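Side-chain contacts in hypothetical protein ebhA (Staphylococcus aureus, PDB 2DGJ), which is a fragment of a giant cell wall-associated adhesin that probably helps the bacterium bind extracellular matrix, built here as a rod of three-helix bundles: residues 136-141 and 192-197; 146-149 and 155-158; 150-155 and 200-205. All coordinates share one frame; numbering follows the deposited sequence.

How the interactions relate
The three contacts follow one another along the far half of the rod, on one side of the chain's centre. Interactions 1 and 2 lie about 9 Å apart between centres, interactions 2 and 3 about 7 Å, and interactions 1 and 3 about 14 Å. Helix 153-170 serves both interaction 2 and interaction 3, which share Lys155. Along the chain, 146-149 and 155-158 both fall between the two segments of interaction 1, whereas the segments of interactions 1 and 3 alternate. Interaction 1 ties the start of helix 139-144 to helix 180-194, interaction 2 spans the loop after helix 146-149, and interaction 3 joins that loop to helix 199-215, where the GA module sequence begins.

Interaction 1 of 3, residues 136-141 and 192-197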
ATOM      1  N   ILE A 136      17.627   7.808  24.680  1.00 17.50           N
ATOM      2  CA  ILE A 136      18.531   8.700  25.400  1.00 17.56           C
ATOM      3  C   ILE A 136      17.835   9.759  26.258  1.00 17.59           C
ATOM      4  O   ILE A 136      18.453  10.750  26.639  1.00 17.60           O
ATOM      5  CB  ILE A 136      19.496   9.434  24.432  1.00 17.64           C
ATOM      6  CG1 ILE A 136      18.733  10.486  23.625  1.00 17.61           C
ATOM      7  CG2 ILE A 136      20.156   8.430  23.491  1.00 17.61           C
ATOM      8  CD1 ILE A 136      19.636  11.409  22.832  1.00 17.76           C
ATOM      9  N   ASN A 137      16.556   9.561  26.560  1.00 17.60           N
ATOM     10  CA  ASN A 137      15.842  10.533  27.385  1.00 17.63           C
ATOM     11  C   ASN A 137      16.282  10.460  28.838  1.00 17.63           C
ATOM     12  O   ASN A 137      16.024  11.380  29.620  1.00 17.63           O
ATOM     13  CB  ASN A 137      14.327  10.331  27.290  1.00 17.79           C
ATOM     14  CG  ASN A 137      13.712  11.079  26.122  1.00 18.04           C
ATOM     15  OD1 ASN A 137      14.311  12.006  25.568  1.00 18.27           O
ATOM     16  ND2 ASN A 137      12.500  10.687  25.748  1.00 18.13           N
ATOM     17  N   ASP A 138      16.934   9.361  29.209  1.00 17.58           N
ATOM     18  CA  ASP A 138      17.422   9.200  30.571  1.00 17.73           C
ATOM     19  C   ASP A 138      18.935   9.392  30.606  1.00 17.74           C
ATOM     20  O   ASP A 138      19.603   8.912  31.521  1.00 17.72           O
ATOM     21  CB  ASP A 138      17.070   7.817  31.125  1.00 17.84           C
ATOM     22  CG  ASP A 138      17.675   6.689  30.310  1.00 17.95           C
ATOM     23  OD1 ASP A 138      18.427   6.970  29.354  1.00 17.95           O
ATOM     24  OD2 ASP A 138      17.393   5.517  30.634  1.00 18.12           O
ATOM     25  N   LYS A 139      19.457  10.094  29.600  1.00 17.73           N
ATOM     26  CA  LYS A 139      20.892  10.371  29.478  1.00 17.80           C
ATOM     27  C   LYS A 139      21.522  10.919  30.751  1.00 17.70           C
ATOM     28  O   LYS A 139      22.353  10.264  31.379  1.00 17.88           O
ATOM     29  CB  LYS A 139      21.145  11.374  28.346  1.00 17.80           C
ATOM     30  CG  LYS A 139      22.571  11.889  28.313  1.00 17.98           C
ATOM     31  CD  LYS A 139      22.713  13.113  27.433  1.00 17.98           C
ATOM     32  CE  LYS A 139      24.104  13.700  27.578  1.00 18.14           C
ATOM     33  NZ  LYS A 139      24.305  14.915  26.743  1.00 18.13           N
ATOM     34  N   ASP A 140      21.131  12.133  31.120  1.00 17.53           N
ATOM     35  CA  ASP A 140      21.670  12.787  32.306  1.00 17.28           C
ATOM     36  C   ASP A 140      21.615  11.944  33.583  1.00 16.91           C
ATOM     37  O   ASP A 140      22.590  11.891  34.342  1.00 16.81           O
ATOM     38  CB  ASP A 140      20.945  14.110  32.540  1.00 17.62           C
ATOM     39  CG  ASP A 140      21.081  15.064  31.365  1.00 18.00           C
ATOM     40  OD1 ASP A 140      22.220  15.300  30.908  1.00 18.06           O
ATOM     41  OD2 ASP A 140      20.041  15.584  30.904  1.00 18.43           O
ATOM     42  N   ALA A 141      20.479  11.293  33.817  1.00 16.44           N
ATOM     43  CA  ALA A 141      20.305  10.465  35.004  1.00 16.01           C
ATOM     44  C   ALA A 141      21.288   9.300  34.992  1.00 15.65           C
ATOM     45  O   ALA A 141      21.932   9.010  35.993  1.00 15.55           O
ATOM     46  CB  ALA A 141      18.872   9.946  35.078  1.00 15.99           C
ATOM     47  N   ARG A 192      22.726  -1.041  23.404  1.00 18.63           N
ATOM     48  CA  ARG A 192      23.752  -1.995  23.807  1.00 18.77           C
ATOM     49  C   ARG A 192      24.843  -1.408  24.706  1.00 18.64           C
ATOM     50  O   ARG A 192      25.333  -2.080  25.619  1.00 18.59           O
ATOM     51  CB  ARG A 192      24.360  -2.649  22.560  1.00 19.14           C
ATOM     52  CG  ARG A 192      23.357  -3.589  21.899  1.00 19.82           C
ATOM     53  CD  ARG A 192      23.849  -4.274  20.632  1.00 20.34           C
ATOM     54  NE  ARG A 192      22.869  -5.274  20.203  1.00 20.81           N
ATOM     55  CZ  ARG A 192      22.870  -5.888  19.023  1.00 20.97           C
ATOM     56  NH1 ARG A 192      23.798  -5.603  18.118  1.00 21.24           N
ATOM     57  NH2 ARG A 192      21.928  -6.785  18.743  1.00 20.90           N
ATOM     58  N   ALA A 193      25.212  -0.155  24.462  1.00 18.40           N
ATOM     59  CA  ALA A 193      26.236   0.492  25.274  1.00 18.29           C
ATOM     60  C   ALA A 193      25.721   0.720  26.689  1.00 18.22           C
ATOM     61  O   ALA A 193      26.443   0.524  27.661  1.00 18.32           O
ATOM     62  CB  ALA A 193      26.639   1.818  24.656  1.00 18.23           C
ATOM     63  N   LYS A 194      24.464   1.135  26.795  1.00 18.14           N
ATOM     64  CA  LYS A 194      23.844   1.405  28.086  1.00 18.08           C
ATOM     65  C   LYS A 194      23.628   0.126  28.886  1.00 18.03           C
ATOM     66  O   LYS A 194      23.839   0.101  30.100  1.00 17.99           O
ATOM     67  CB  LYS A 194      22.502   2.112  27.880  1.00 18.16           C
ATOM     68  CG  LYS A 194      21.758   2.444  29.168  1.00 18.28           C
ATOM     69  CD  LYS A 194      20.337   2.891  28.866  1.00 18.38           C
ATOM     70  CE  LYS A 194      19.539   3.098  30.137  1.00 18.44           C
ATOM     71  NZ  LYS A 194      18.093   3.272  29.830  1.00 18.65           N
ATOM     72  N   ALA A 195      23.209  -0.932  28.200  1.00 17.87           N
ATOM     73  CA  ALA A 195      22.969  -2.214  28.850  1.00 17.85           C
ATOM     74  C   ALA A 195      24.289  -2.854  29.240  1.00 17.85           C
ATOM     75  O   ALA A 195      24.310  -3.863  29.946  1.00 17.83           O
ATOM     76  CB  ALA A 195      22.201  -3.139  27.920  1.00 17.79           C
ATOM     77  N   ALA A 196      25.389  -2.267  28.774  1.00 17.72           N
ATOM     78  CA  ALA A 196      26.719  -2.781  29.064  1.00 17.61           C
ATOM     79  C   ALA A 196      27.296  -2.209  30.363  1.00 17.57           C
ATOM     80  O   ALA A 196      28.125  -2.859  31.006  1.00 17.61           O
ATOM     81  CB  ALA A 196      27.654  -2.485  27.890  1.00 17.62           C
ATOM     82  N   LEU A 197      26.874  -0.999  30.739  1.00 17.41           N
ATOM     83  CA  LEU A 197      27.360  -0.370  31.971  1.00 17.18           C
ATOM     84  C   LEU A 197      27.358  -1.404  33.088  1.00 17.02           C
ATOM     85  O   LEU A 197      26.336  -2.019  33.351  1.00 16.96           O
ATOM     86  CB  LEU A 197      26.476   0.821  32.360  1.00 17.13           C
ATOM     87  CG  LEU A 197      26.741   2.197  31.734  1.00 17.17           C
ATOM     88  CD1 LEU A 197      28.007   2.183  30.882  1.00 16.96           C
ATOM     89  CD2 LEU A 197      25.538   2.598  30.905  1.00 17.13           C
TER
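The backbones of Asp138, the N-cap residue of helix 139-144 and third position of a type I turn from Ile136 to Lys139, and of Lys194 of helix 180-194 stand well apart, and only their side chains bridge the gap. The two reach for each other from opposite directions. Lys194 has CG anti to its N (chi1 180°) and stays extended to the end, which carries NZ across to the carboxylate. There Lys194 NZ donates to Asp138 OD2 at 2.5 Å, a very short salt bridge whose exact length deserves caution. The second oxygen is only a bystander, with Asp138 OD1 3.7 Å from Lys194 NZ, so the ammonium grips one oxygen and does not straddle the group. Asp138 has CG between its backbone N and carbonyl carbon (chi1 60°), and the carboxylate points at the lysine and makes no capping bond. Separately, its backbone O accepts from Thr142 OG1. The lysine chain also touches Tyr159 of helix 153-170 and Thr142. As an example of a one-point electrostatic link, the contact buries just 74 Å², and its chemistry implies a partly exposed charge pair joining the start of helix 139-144 to helix 180-194.

Interaction 2 of 3, residues 146-149 and 155-158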
ATOM      1  N   GLN A 146      25.667   5.514  39.759  1.00 13.94           N
ATOM      2  CA  GLN A 146      26.821   4.688  40.093  1.00 13.66           C
ATOM      3  C   GLN A 146      27.083   3.572  39.082  1.00 13.65           C
ATOM      4  O   GLN A 146      28.230   3.162  38.888  1.00 13.71           O
ATOM      5  CB  GLN A 146      26.616   4.097  41.490  1.00 13.58           C
ATOM      6  CG  GLN A 146      27.786   3.290  42.064  1.00 13.65           C
ATOM      7  CD  GLN A 146      27.870   1.890  41.499  1.00 13.61           C
ATOM      8  OE1 GLN A 146      26.852   1.247  41.239  1.00 13.62           O
ATOM      9  NE2 GLN A 146      29.088   1.402  41.322  1.00 13.65           N
ATOM     10  N   ASN A 147      26.029   3.092  38.429  1.00 13.56           N
ATOM     11  CA  ASN A 147      26.184   2.018  37.453  1.00 13.51           C
ATOM     12  C   ASN A 147      26.967   2.485  36.234  1.00 13.45           C
ATOM     13  O   ASN A 147      27.631   1.690  35.574  1.00 13.38           O
ATOM     14  CB  ASN A 147      24.827   1.474  37.009  1.00 13.54           C
ATOM     15  CG  ASN A 147      24.957   0.217  36.163  1.00 13.61           C
ATOM     16  OD1 ASN A 147      25.408  -0.822  36.640  1.00 13.64           O
ATOM     17  ND2 ASN A 147      24.578   0.314  34.897  1.00 13.86           N
ATOM     18  N   TYR A 148      26.882   3.776  35.930  1.00 13.42           N
ATOM     19  CA  TYR A 148      27.626   4.329  34.806  1.00 13.41           C
ATOM     20  C   TYR A 148      28.998   4.744  35.314  1.00 13.45           C
ATOM     21  O   TYR A 148      30.027   4.358  34.756  1.00 13.39           O
ATOM     22  CB  TYR A 148      26.936   5.567  34.227  1.00 13.22           C
ATOM     23  CG  TYR A 148      27.846   6.366  33.324  1.00 13.02           C
ATOM     24  CD1 TYR A 148      28.101   5.961  32.013  1.00 12.90           C
ATOM     25  CD2 TYR A 148      28.520   7.490  33.805  1.00 12.95           C
ATOM     26  CE1 TYR A 148      29.007   6.645  31.208  1.00 12.78           C
ATOM     27  CE2 TYR A 148      29.432   8.182  33.007  1.00 12.87           C
ATOM     28  CZ  TYR A 148      29.672   7.751  31.713  1.00 12.80           C
ATOM     29  OH  TYR A 148      30.591   8.412  30.932  1.00 12.76           O
ATOM     30  N   LEU A 149      28.988   5.534  36.386  1.00 13.66           N
ATOM     31  CA  LEU A 149      30.201   6.043  37.010  1.00 13.87           C
ATOM     32  C   LEU A 149      31.251   4.980  37.313  1.00 14.14           C
ATOM     33  O   LEU A 149      32.419   5.152  36.972  1.00 14.33           O
ATOM     34  CB  LEU A 149      29.848   6.796  38.294  1.00 13.68           C
ATOM     35  CG  LEU A 149      29.774   8.329  38.237  1.00 13.75           C
ATOM     36  CD1 LEU A 149      29.641   8.828  36.808  1.00 13.50           C
ATOM     37  CD2 LEU A 149      28.602   8.798  39.078  1.00 13.41           C
ATOM     38  N   LYS A 155      33.600   0.999  28.825  1.00 15.33           N
ATOM     39  CA  LYS A 155      32.145   0.941  28.756  1.00 15.29           C
ATOM     40  C   LYS A 155      31.539   2.339  28.894  1.00 15.32           C
ATOM     41  O   LYS A 155      30.626   2.701  28.155  1.00 15.36           O
ATOM     42  CB  LYS A 155      31.604   0.025  29.854  1.00 15.21           C
ATOM     43  CG  LYS A 155      31.673  -1.455  29.516  1.00 15.18           C
ATOM     44  CD  LYS A 155      31.572  -2.319  30.760  1.00 15.44           C
ATOM     45  CE  LYS A 155      30.959  -3.684  30.446  1.00 15.67           C
ATOM     46  NZ  LYS A 155      31.655  -4.429  29.361  1.00 15.88           N
ATOM     47  N   ARG A 156      32.045   3.126  29.840  1.00 15.37           N
ATOM     48  CA  ARG A 156      31.541   4.484  30.041  1.00 15.38           C
ATOM     49  C   ARG A 156      31.741   5.303  28.771  1.00 15.42           C
ATOM     50  O   ARG A 156      30.877   6.091  28.380  1.00 15.49           O
ATOM     51  CB  ARG A 156      32.274   5.183  31.194  1.00 15.34           C
ATOM     52  CG  ARG A 156      32.074   4.566  32.570  1.00 15.34           C
ATOM     53  CD  ARG A 156      32.488   5.553  33.650  1.00 15.27           C
ATOM     54  NE  ARG A 156      33.845   6.043  33.436  1.00 15.20           N
ATOM     55  CZ  ARG A 156      34.938   5.460  33.913  1.00 15.19           C
ATOM     56  NH1 ARG A 156      34.848   4.354  34.641  1.00 15.24           N
ATOM     57  NH2 ARG A 156      36.127   5.984  33.656  1.00 15.01           N
ATOM     58  N   ASN A 157      32.893   5.112  28.135  1.00 15.49           N
ATOM     59  CA  ASN A 157      33.228   5.835  26.914  1.00 15.49           C
ATOM     60  C   ASN A 157      32.335   5.432  25.751  1.00 15.38           C
ATOM     61  O   ASN A 157      31.948   6.271  24.939  1.00 15.37           O
ATOM     62  CB  ASN A 157      34.698   5.597  26.549  1.00 15.80           C
ATOM     63  CG  ASN A 157      35.650   6.437  27.384  1.00 16.27           C
ATOM     64  OD1 ASN A 157      35.271   6.976  28.427  1.00 16.54           O
ATOM     65  ND2 ASN A 157      36.899   6.544  26.931  1.00 16.39           N
ATOM     66  N   ALA A 158      32.009   4.146  25.676  1.00 15.27           N
ATOM     67  CA  ALA A 158      31.165   3.643  24.601  1.00 15.27           C
ATOM     68  C   ALA A 158      29.774   4.253  24.700  1.00 15.20           C
ATOM     69  O   ALA A 158      29.157   4.577  23.689  1.00 15.21           O
ATOM     70  CB  ALA A 158      31.083   2.123  24.667  1.00 15.35           C
TER
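One face of the Tyr148 ring receives Arg156, whose CG sits 3.9 Å above the ring plane, displaced toward the rim, in a CH-pi contact. The guanidinium itself does not stack: its plane stands 84° from that of the ring, with Tyr148 O at its edge and Leu149 O approaching obliquely. This is the loop connection between short helix 146-149 and helix 153-170, in the FIVAR sequence region of a rod of three-helix bundles, and it illustrates how an aromatic ring can be laid over the aliphatic part of an arginine.

Tyr148 has CG anti to its backbone N (chi1 165°), a setting that swings the ring across the loop toward the next helix. CE1 of the ring packs on the base of the arginine, with Tyr148 CE1 3.6 Å from Arg156 CB, and the two side chains cross at about a right angle. The hydroxyl reaches the following helix as well: Tyr148 OH donates a weak hydrogen bond to Arg156 O at 3.5 Å, a carbonyl that also accepts weakly from Thr160.

Beyond CG the arginine bends at chi3 (-54°) and runs past the carbonyls of Tyr148 and Leu149. NH1 also makes a weak, doubtful hydrogen bond to Ala151 O in the intervening loop. Leu197, in the loop after helix 180-194, also packs against Tyr148. Both Arg156 CG and Arg156 CD lie 3.0 Å from Tyr148 O, and Arg156 CD is 3.3 Å from Leu149 O.

Interaction 3 of 3, residues 150-155 and 200-205; sequences DADESK and AENLRN
Asn202 joins Asp150 and Asp152 through hydrogen bonds from one amide nitrogen, ND2. Asn202 ND2 donates to Asp150 O at 2.9 Å, nearly straight at an N-H...O angle of 173°, and lies in the plane of that carbonyl. The acceptor in turn sits close to the amide plane of Asn202, so this bond fits the geometry of both groups. Asn202 ND2 also meets Asp152 OD1 at 3.2 Å, along a more bent path of 146°. Here the donor stands above the carboxylate plane, and the oxygen is tilted from the amide plane; amide and carboxylate are turned 50° against each other. Two acceptors, one backbone and one side-chain, thus engage one NH2 and fix the rotation of the amide. Asn202 holds CG anti to its carbonyl carbon, directing ND2 from the helix toward the loop.

Charge and polar partners continue outward. The other oxygen of Asp152, OD2, accepts from Asn198 ND2, while Asp150 OD2 accepts from Gln146 NE2 and from the backbone N of Val238. Both carboxylates therefore have their stronger partners beyond the two segments, and Asp150 links the loop to the start of helix 238-250.

Nonpolar contact is slight: Ala151 directs its CB away from helix 199-215 and packs on Leu197 instead.

In the backbone, the two segments come nearest where Asp150 CA lies 6.9 Å from Asn202 CA. Asp150 is the first residue to leave helical geometry after helix 146-149, and Asp152 occupies the N-cap position of helix 153-170, though its side chain makes no capping bond. The loop between helices 146-149 and 153-170 is thus held to helix 199-215, consistent with a junction between FIVAR and GA sequence regions in a string of three-helix bundles.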
ATOM      1  N   ASP A 150      30.844   3.883  37.949  1.00 14.35           N
ATOM      2  CA  ASP A 150      31.793   2.821  38.276  1.00 14.59           C
ATOM      3  C   ASP A 150      31.891   1.751  37.197  1.00 14.78           C
ATOM      4  O   ASP A 150      32.393   0.656  37.445  1.00 14.81           O
ATOM      5  CB  ASP A 150      31.441   2.160  39.617  1.00 14.43           C
ATOM      6  CG  ASP A 150      31.772   3.042  40.805  1.00 14.28           C
ATOM      7  OD1 ASP A 150      32.618   3.945  40.649  1.00 14.25           O
ATOM      8  OD2 ASP A 150      31.204   2.829  41.897  1.00 14.20           O
ATOM      9  N   ALA A 151      31.413   2.069  36.004  1.00 14.98           N
ATOM     10  CA  ALA A 151      31.472   1.124  34.896  1.00 15.15           C
ATOM     11  C   ALA A 151      32.889   1.163  34.345  1.00 15.28           C
ATOM     12  O   ALA A 151      33.563   2.188  34.463  1.00 15.31           O
ATOM     13  CB  ALA A 151      30.479   1.529  33.816  1.00 15.11           C
ATOM     14  N   ASP A 152      33.350   0.061  33.754  1.00 15.41           N
ATOM     15  CA  ASP A 152      34.690   0.041  33.179  1.00 15.55           C
ATOM     16  C   ASP A 152      34.815   1.261  32.264  1.00 15.67           C
ATOM     17  O   ASP A 152      33.892   1.582  31.513  1.00 15.77           O
ATOM     18  CB  ASP A 152      34.912  -1.242  32.376  1.00 15.56           C
ATOM     19  CG  ASP A 152      34.763  -2.493  33.221  1.00 15.73           C
ATOM     20  OD1 ASP A 152      35.309  -2.512  34.343  1.00 16.12           O
ATOM     21  OD2 ASP A 152      34.111  -3.459  32.766  1.00 15.69           O
ATOM     22  N   GLU A 153      35.950   1.943  32.328  1.00 15.68           N
ATOM     23  CA  GLU A 153      36.158   3.129  31.513  1.00 15.82           C
ATOM     24  C   GLU A 153      35.796   2.946  30.042  1.00 15.74           C
ATOM     25  O   GLU A 153      35.220   3.847  29.435  1.00 15.78           O
ATOM     26  CB  GLU A 153      37.605   3.615  31.630  1.00 16.03           C
ATOM     27  CG  GLU A 153      37.964   4.686  30.610  1.00 16.70           C
ATOM     28  CD  GLU A 153      39.263   5.401  30.924  1.00 17.00           C
ATOM     29  OE1 GLU A 153      40.224   4.747  31.386  1.00 17.30           O
ATOM     30  OE2 GLU A 153      39.324   6.627  30.697  1.00 17.50           O
ATOM     31  N   SER A 154      36.135   1.796  29.467  1.00 15.60           N
ATOM     32  CA  SER A 154      35.830   1.554  28.060  1.00 15.54           C
ATOM     33  C   SER A 154      34.324   1.540  27.851  1.00 15.48           C
ATOM     34  O   SER A 154      33.829   2.000  26.822  1.00 15.51           O
ATOM     35  CB  SER A 154      36.419   0.222  27.587  1.00 15.51           C
ATOM     36  OG  SER A 154      35.622  -0.865  28.020  1.00 15.83           O
ATOM     37  N   LYS A 155      33.600   0.999  28.825  1.00 15.33           N
ATOM     38  CA  LYS A 155      32.145   0.941  28.756  1.00 15.29           C
ATOM     39  C   LYS A 155      31.539   2.339  28.894  1.00 15.32           C
ATOM     40  O   LYS A 155      30.626   2.701  28.155  1.00 15.36           O
ATOM     41  CB  LYS A 155      31.604   0.025  29.854  1.00 15.21           C
ATOM     42  CG  LYS A 155      31.673  -1.455  29.516  1.00 15.18           C
ATOM     43  CD  LYS A 155      31.572  -2.319  30.760  1.00 15.44           C
ATOM     44  CE  LYS A 155      30.959  -3.684  30.446  1.00 15.67           C
ATOM     45  NZ  LYS A 155      31.655  -4.429  29.361  1.00 15.88           N
ATOM     46  N   ALA A 200      27.420  -1.504  38.708  1.00 16.93           N
ATOM     47  CA  ALA A 200      26.733  -2.280  39.734  1.00 17.08           C
ATOM     48  C   ALA A 200      27.499  -3.562  40.028  1.00 17.18           C
ATOM     49  O   ALA A 200      27.692  -3.930  41.189  1.00 17.17           O
ATOM     50  CB  ALA A 200      25.326  -2.603  39.275  1.00 16.96           C
ATOM     51  N   GLU A 201      27.929  -4.245  38.971  1.00 17.36           N
ATOM     52  CA  GLU A 201      28.675  -5.489  39.123  1.00 17.53           C
ATOM     53  C   GLU A 201      30.092  -5.271  39.641  1.00 17.52           C
ATOM     54  O   GLU A 201      30.593  -6.067  40.423  1.00 17.70           O
ATOM     55  CB  GLU A 201      28.727  -6.254  37.799  1.00 17.69           C
ATOM     56  CG  GLU A 201      27.389  -6.827  37.375  1.00 18.03           C
ATOM     57  CD  GLU A 201      26.643  -5.941  36.392  1.00 18.27           C
ATOM     58  OE1 GLU A 201      26.679  -4.701  36.542  1.00 18.59           O
ATOM     59  OE2 GLU A 201      26.009  -6.494  35.470  1.00 18.27           O
ATOM     60  N   ASN A 202      30.748  -4.204  39.201  1.00 17.50           N
ATOM     61  CA  ASN A 202      32.103  -3.923  39.671  1.00 17.54           C
ATOM     62  C   ASN A 202      32.123  -3.664  41.180  1.00 17.69           C
ATOM     63  O   ASN A 202      33.082  -4.015  41.868  1.00 17.74           O
ATOM     64  CB  ASN A 202      32.690  -2.714  38.939  1.00 17.39           C
ATOM     65  CG  ASN A 202      33.123  -3.041  37.527  1.00 17.37           C
ATOM     66  OD1 ASN A 202      33.382  -4.200  37.196  1.00 17.29           O
ATOM     67  ND2 ASN A 202      33.224  -2.015  36.688  1.00 17.08           N
ATOM     68  N   LEU A 203      31.061  -3.044  41.688  1.00 17.76           N
ATOM     69  CA  LEU A 203      30.962  -2.736  43.113  1.00 17.92           C
ATOM     70  C   LEU A 203      30.770  -4.001  43.942  1.00 18.08           C
ATOM     71  O   LEU A 203      31.351  -4.143  45.018  1.00 17.91           O
ATOM     72  CB  LEU A 203      29.801  -1.771  43.368  1.00 17.86           C
ATOM     73  CG  LEU A 203      29.537  -1.436  44.839  1.00 17.83           C
ATOM     74  CD1 LEU A 203      30.776  -0.798  45.456  1.00 17.71           C
ATOM     75  CD2 LEU A 203      28.335  -0.503  44.936  1.00 17.84           C
ATOM     76  N   ARG A 204      29.946  -4.915  43.442  1.00 18.38           N
ATOM     77  CA  ARG A 204      29.693  -6.172  44.141  1.00 18.82           C
ATOM     78  C   ARG A 204      30.996  -6.973  44.237  1.00 18.79           C
ATOM     79  O   ARG A 204      31.338  -7.492  45.298  1.00 18.82           O
ATOM     80  CB  ARG A 204      28.634  -6.984  43.393  1.00 19.20           C
ATOM     81  CG  ARG A 204      28.008  -8.106  44.204  1.00 19.89           C
ATOM     82  CD  ARG A 204      26.733  -7.662  44.932  1.00 20.45           C
ATOM     83  NE  ARG A 204      26.945  -7.320  46.337  1.00 20.98           N
ATOM     84  CZ  ARG A 204      27.100  -6.085  46.806  1.00 21.18           C
ATOM     85  NH1 ARG A 204      27.056  -5.042  45.985  1.00 21.35           N
ATOM     86  NH2 ARG A 204      27.279  -5.891  48.105  1.00 21.26           N
ATOM     87  N   ASN A 205      31.720  -7.067  43.125  1.00 18.81           N
ATOM     88  CA  ASN A 205      32.993  -7.789  43.100  1.00 18.87           C
ATOM     89  C   ASN A 205      34.030  -7.049  43.939  1.00 18.71           C
ATOM     90  O   ASN A 205      34.851  -7.660  44.626  1.00 18.81           O
ATOM     91  CB  ASN A 205      33.503  -7.926  41.659  1.00 19.06           C
ATOM     92  CG  ASN A 205      32.636  -8.846  40.817  1.00 19.46           C
ATOM     93  OD1 ASN A 205      32.372  -9.985  41.200  1.00 19.65           O
ATOM     94  ND2 ASN A 205      32.196  -8.357  39.661  1.00 19.61           N
TER